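Local coordinates for protein aerobactin synthase IucC (Klebsiella pneumoniae, PDB 6CN7) that probably catalyses the ATP-dependent attachment of a second N-acetyl-N-hydroxylysine to citryl-N-acetyl-N-hydroxylysine, completing the siderophore aerobactin, at residues A159-V173 / M244-Q258. The protein carries 5 engineered substitutions. Residues are numbered along the deposited sequence; the frame is centred on the assembly and turned at random.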
# COMPACT_ATOMS: atom_id res chain seq x y z
N ALA A 159 -7.02 4.81 -11.77
CA ALA A 159 -7.63 4.04 -12.85
C ALA A 159 -8.35 4.95 -13.83
O ALA A 159 -8.86 6.01 -13.44
CB ALA A 159 -8.61 3.01 -12.29
N PRO A 160 -8.41 4.57 -15.11
CA PRO A 160 -8.94 5.50 -16.12
C PRO A 160 -10.42 5.79 -15.98
O PRO A 160 -10.84 6.91 -16.32
CB PRO A 160 -8.62 4.79 -17.45
CG PRO A 160 -8.49 3.35 -17.10
CD PRO A 160 -7.91 3.32 -15.71
N GLU A 161 -11.23 4.84 -15.52
CA GLU A 161 -12.67 5.07 -15.47
C GLU A 161 -13.06 6.20 -14.52
O GLU A 161 -14.21 6.65 -14.55
CB GLU A 161 -13.42 3.79 -15.08
CG GLU A 161 -13.04 3.19 -13.73
CD GLU A 161 -11.92 2.17 -13.83
OE1 GLU A 161 -11.19 2.18 -14.85
OE2 GLU A 161 -11.78 1.36 -12.90
N TYR A 162 -12.13 6.67 -13.67
CA TYR A 162 -12.40 7.81 -12.81
C TYR A 162 -11.84 9.12 -13.35
O TYR A 162 -12.25 10.19 -12.88
CB TYR A 162 -11.83 7.55 -11.41
CG TYR A 162 -12.44 6.33 -10.75
CD1 TYR A 162 -13.63 6.42 -10.05
CD2 TYR A 162 -11.82 5.09 -10.84
CE1 TYR A 162 -14.20 5.30 -9.45
CE2 TYR A 162 -12.37 3.97 -10.24
CZ TYR A 162 -13.56 4.08 -9.55
OH TYR A 162 -14.11 2.96 -8.96
N ALA A 163 -10.93 9.07 -14.32
CA ALA A 163 -10.46 10.25 -15.04
C ALA A 163 -9.83 11.28 -14.10
O ALA A 163 -9.96 12.49 -14.29
CB ALA A 163 -11.60 10.89 -15.84
N ASN A 164 -9.15 10.80 -13.07
CA ASN A 164 -8.41 11.68 -12.18
C ASN A 164 -6.96 11.79 -12.63
O ASN A 164 -6.42 10.93 -13.32
CB ASN A 164 -8.47 11.16 -10.74
CG ASN A 164 -9.80 11.43 -10.08
OD1 ASN A 164 -10.39 12.50 -10.25
ND2 ASN A 164 -10.30 10.46 -9.33
N THR A 165 -6.32 12.89 -12.24
CA THR A 165 -4.95 13.19 -12.62
C THR A 165 -4.03 13.11 -11.41
O THR A 165 -4.48 13.09 -10.26
CB THR A 165 -4.86 14.57 -13.28
OG1 THR A 165 -5.26 15.57 -12.34
CG2 THR A 165 -5.74 14.64 -14.50
N PHE A 166 -2.73 13.08 -11.68
CA PHE A 166 -1.75 12.97 -10.61
C PHE A 166 -0.38 13.33 -11.15
O PHE A 166 -0.11 13.25 -12.35
CB PHE A 166 -1.74 11.56 -10.00
CG PHE A 166 -1.60 10.46 -11.02
CD1 PHE A 166 -2.71 9.92 -11.64
CD2 PHE A 166 -0.35 9.95 -11.34
CE1 PHE A 166 -2.58 8.90 -12.57
CE2 PHE A 166 -0.21 8.93 -12.27
CZ PHE A 166 -1.33 8.41 -12.88
N ARG A 167 0.49 13.75 -10.23
CA ARG A 167 1.89 14.00 -10.54
C ARG A 167 2.69 12.71 -10.44
O ARG A 167 2.28 11.74 -9.80
CB ARG A 167 2.48 15.04 -9.58
CG ARG A 167 2.02 16.46 -9.84
CD ARG A 167 2.75 17.43 -8.92
NE ARG A 167 2.34 18.82 -9.14
CZ ARG A 167 2.75 19.84 -8.40
NH1 ARG A 167 3.59 19.64 -7.39
NH2 ARG A 167 2.33 21.07 -8.68
N LEU A 168 3.85 12.71 -11.08
CA LEU A 168 4.77 11.60 -11.00
C LEU A 168 5.79 11.83 -9.89
O LEU A 168 6.12 12.96 -9.55
CB LEU A 168 5.50 11.40 -12.33
CG LEU A 168 4.61 11.14 -13.54
CD1 LEU A 168 5.46 11.04 -14.80
CD2 LEU A 168 3.78 9.88 -13.34
N HIS A 169 6.26 10.73 -9.32
CA HIS A 169 7.37 10.75 -8.38
C HIS A 169 8.68 10.65 -9.14
O HIS A 169 8.76 9.99 -10.19
CB HIS A 169 7.23 9.61 -7.37
CG HIS A 169 8.11 9.74 -6.17
ND1 HIS A 169 7.76 10.50 -5.08
CD2 HIS A 169 9.32 9.21 -5.89
CE1 HIS A 169 8.72 10.43 -4.17
NE2 HIS A 169 9.68 9.66 -4.64
N TRP A 170 9.72 11.30 -8.62
CA TRP A 170 11.00 11.41 -9.31
C TRP A 170 12.12 10.87 -8.44
O TRP A 170 12.23 11.23 -7.27
CB TRP A 170 11.28 12.86 -9.71
CG TRP A 170 10.37 13.34 -10.78
CD1 TRP A 170 9.16 13.96 -10.61
CD2 TRP A 170 10.57 13.23 -12.19
NE1 TRP A 170 8.61 14.25 -11.83
CE2 TRP A 170 9.45 13.81 -12.82
CE3 TRP A 170 11.59 12.70 -12.98
CZ2 TRP A 170 9.32 13.87 -14.20
CZ3 TRP A 170 11.47 12.77 -14.36
CH2 TRP A 170 10.34 13.35 -14.95
N LEU A 171 12.94 10.00 -9.03
CA LEU A 171 14.11 9.44 -8.38
C LEU A 171 15.37 9.93 -9.07
O LEU A 171 15.34 10.47 -10.18
CB LEU A 171 14.08 7.91 -8.40
CG LEU A 171 12.94 7.21 -7.65
CD1 LEU A 171 13.07 5.70 -7.80
CD2 LEU A 171 12.93 7.60 -6.18
N ALA A 172 16.50 9.74 -8.39
CA ALA A 172 17.82 10.00 -8.95
C ALA A 172 18.63 8.72 -8.88
O ALA A 172 18.70 8.07 -7.83
CB ALA A 172 18.53 11.13 -8.21
N VAL A 173 19.24 8.34 -10.01
CA VAL A 173 19.98 7.09 -10.12
C VAL A 173 21.33 7.37 -10.77
O VAL A 173 21.45 8.25 -11.63
CB VAL A 173 19.20 6.04 -10.93
CG1 VAL A 173 19.99 4.74 -11.04
CG2 VAL A 173 17.84 5.79 -10.30
N MET A 244 20.22 5.20 -4.45
CA MET A 244 19.08 5.83 -5.09
C MET A 244 18.56 6.92 -4.17
O MET A 244 18.59 6.77 -2.94
CB MET A 244 17.97 4.82 -5.38
CG MET A 244 18.23 3.90 -6.56
SD MET A 244 17.08 2.50 -6.62
CE MET A 244 15.60 3.20 -5.88
N VAL A 245 18.08 8.02 -4.75
CA VAL A 245 17.64 9.18 -3.99
C VAL A 245 16.21 9.50 -4.39
O VAL A 245 15.89 9.57 -5.58
CB VAL A 245 18.56 10.39 -4.20
CG1 VAL A 245 18.04 11.60 -3.43
CG2 VAL A 245 19.98 10.05 -3.78
N SER A 246 15.35 9.70 -3.39
CA SER A 246 13.96 10.07 -3.62
C SER A 246 13.83 11.59 -3.58
O SER A 246 14.11 12.21 -2.55
CB SER A 246 13.06 9.42 -2.56
OG SER A 246 11.76 9.97 -2.58
N LEU A 247 13.42 12.18 -4.70
CA LEU A 247 13.32 13.63 -4.81
C LEU A 247 11.93 14.15 -4.49
O LEU A 247 11.80 15.28 -4.00
CB LEU A 247 13.72 14.08 -6.21
CG LEU A 247 15.23 14.19 -6.49
CD1 LEU A 247 15.93 12.86 -6.26
CD2 LEU A 247 15.47 14.68 -7.90
N GLY A 248 10.90 13.37 -4.75
CA GLY A 248 9.53 13.78 -4.52
C GLY A 248 8.76 13.90 -5.82
O GLY A 248 9.21 13.49 -6.89
N GLU A 249 7.57 14.48 -5.71
CA GLU A 249 6.69 14.65 -6.85
C GLU A 249 6.91 16.02 -7.48
O GLU A 249 7.01 17.03 -6.77
CB GLU A 249 5.23 14.49 -6.43
CG GLU A 249 4.90 13.11 -5.90
CD GLU A 249 3.43 12.95 -5.55
OE1 GLU A 249 2.72 13.98 -5.52
OE2 GLU A 249 2.99 11.81 -5.30
N PHE A 250 7.00 16.05 -8.81
CA PHE A 250 7.22 17.29 -9.54
C PHE A 250 6.48 17.22 -10.87
O PHE A 250 6.21 16.14 -11.40
CB PHE A 250 8.70 17.56 -9.82
CG PHE A 250 9.55 17.70 -8.60
CD1 PHE A 250 9.63 18.90 -7.92
CD2 PHE A 250 10.30 16.63 -8.13
CE1 PHE A 250 10.42 19.04 -6.80
CE2 PHE A 250 11.09 16.75 -7.01
CZ PHE A 250 11.16 17.96 -6.34
N GLY A 251 6.16 18.39 -11.40
CA GLY A 251 5.81 18.52 -12.80
C GLY A 251 4.32 18.49 -13.07
O GLY A 251 3.48 18.78 -12.22
N ASP A 252 4.00 18.12 -14.31
CA ASP A 252 2.65 18.19 -14.83
C ASP A 252 1.78 17.08 -14.25
O ASP A 252 2.25 16.13 -13.62
CB ASP A 252 2.66 18.11 -16.35
CG ASP A 252 3.32 19.32 -16.99
OD1 ASP A 252 3.34 20.39 -16.35
OD2 ASP A 252 3.82 19.19 -18.13
N LEU A 253 0.48 17.21 -14.50
CA LEU A 253 -0.51 16.22 -14.08
C LEU A 253 -0.75 15.24 -15.21
O LEU A 253 -0.88 15.63 -16.38
CB LEU A 253 -1.81 16.91 -13.68
CG LEU A 253 -1.76 17.83 -12.46
CD1 LEU A 253 -3.08 18.56 -12.29
CD2 LEU A 253 -1.42 17.04 -11.21
N TRP A 254 -0.82 13.95 -14.87
CA TRP A 254 -0.94 12.89 -15.86
C TRP A 254 -2.26 12.15 -15.69
O TRP A 254 -2.83 12.11 -14.60
CB TRP A 254 0.23 11.91 -15.74
CG TRP A 254 1.54 12.51 -16.13
CD1 TRP A 254 2.39 13.23 -15.34
CD2 TRP A 254 2.16 12.47 -17.43
NE1 TRP A 254 3.49 13.63 -16.05
CE2 TRP A 254 3.37 13.17 -17.34
CE3 TRP A 254 1.79 11.90 -18.65
CZ2 TRP A 254 4.23 13.33 -18.43
CZ3 TRP A 254 2.64 12.05 -19.73
CH2 TRP A 254 3.84 12.76 -19.61
N LEU A 255 -2.72 11.56 -16.79
CA LEU A 255 -4.02 10.91 -16.86
C LEU A 255 -3.82 9.51 -17.41
O LEU A 255 -3.11 9.32 -18.40
CB LEU A 255 -4.98 11.71 -17.74
CG LEU A 255 -6.36 11.13 -18.03
CD1 LEU A 255 -7.22 11.15 -16.78
CD2 LEU A 255 -7.01 11.91 -19.16
N ALA A 256 -4.45 8.52 -16.77
CA ALA A 256 -4.25 7.13 -17.16
C ALA A 256 -5.07 6.79 -18.40
O ALA A 256 -6.20 7.26 -18.57
CB ALA A 256 -4.64 6.20 -16.01
N GLN A 257 -4.49 5.96 -19.26
CA GLN A 257 -5.20 5.41 -20.41
C GLN A 257 -5.81 4.06 -20.03
O GLN A 257 -5.67 3.58 -18.91
CB GLN A 257 -4.25 5.27 -21.60
CG GLN A 257 -3.60 6.57 -22.06
CD GLN A 257 -2.64 6.35 -23.22
OE1 GLN A 257 -2.56 5.26 -23.78
NE2 GLN A 257 -1.91 7.40 -23.59
N GLN A 258 -6.48 3.44 -21.00
CA GLN A 258 -7.04 2.11 -20.77
C GLN A 258 -5.97 1.11 -20.36
O GLN A 258 -6.23 0.21 -19.56
CB GLN A 258 -7.78 1.63 -22.01
CG GLN A 258 -9.10 2.35 -22.29
CD GLN A 258 -10.17 2.03 -21.27
OE1 GLN A 258 -10.82 2.93 -20.72
NE2 GLN A 258 -10.38 0.74 -21.01
O HOH W 1 0.83 11.96 -7.25
O HOH W 2 4.54 10.08 -4.64
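Strand 165-173 pairs antiparallel with strand 244-250 at 159° and, past a corner at Gly251, with strand 252-256, which runs much more obliquely; the two follow one another along strand 165-173, which also pairs with strand 217-222. A classic beta bulge, with Leu247 and Gly248 both facing Trp170, shifts the register: Trp170 N donates to Gly248 O (2.8 Å), while Trp170 O takes Leu247 N. At the corner the Trp170 indole sends NE1 to Phe250 O at 3.1 Å; the oxygen sits at the indole's edge, near its plane, yet the N-H arrives from above the carbonyl plane. CD1 of the same ring lies at the Phe250 edge, the two planes inclined at 53°. Beyond the corner, Leu168 lays CD1 over one face of the Trp254 five-membered ring, 3.9 Å from its centroid, and Trp254 N reaches Phe166 O at 2.7 Å. The His169 imidazole lies across Gly248, whose O is over one face, and at its edge NE2 meets Ser246 OG at 2.9 Å; a first torsion of -166° sets the ring beside its own carbonyl carbon. It also stacks on Trp227 of helix 224-234. A water joins Arg167 O to Glu249 OE2, the latter bond weak. The indole N-H is thus satisfied by a backbone carbonyl at the corner and the histidine-serine bond spans the bulge, adding side-chain bonds to the antiparallel pairing where its ladder is irregular.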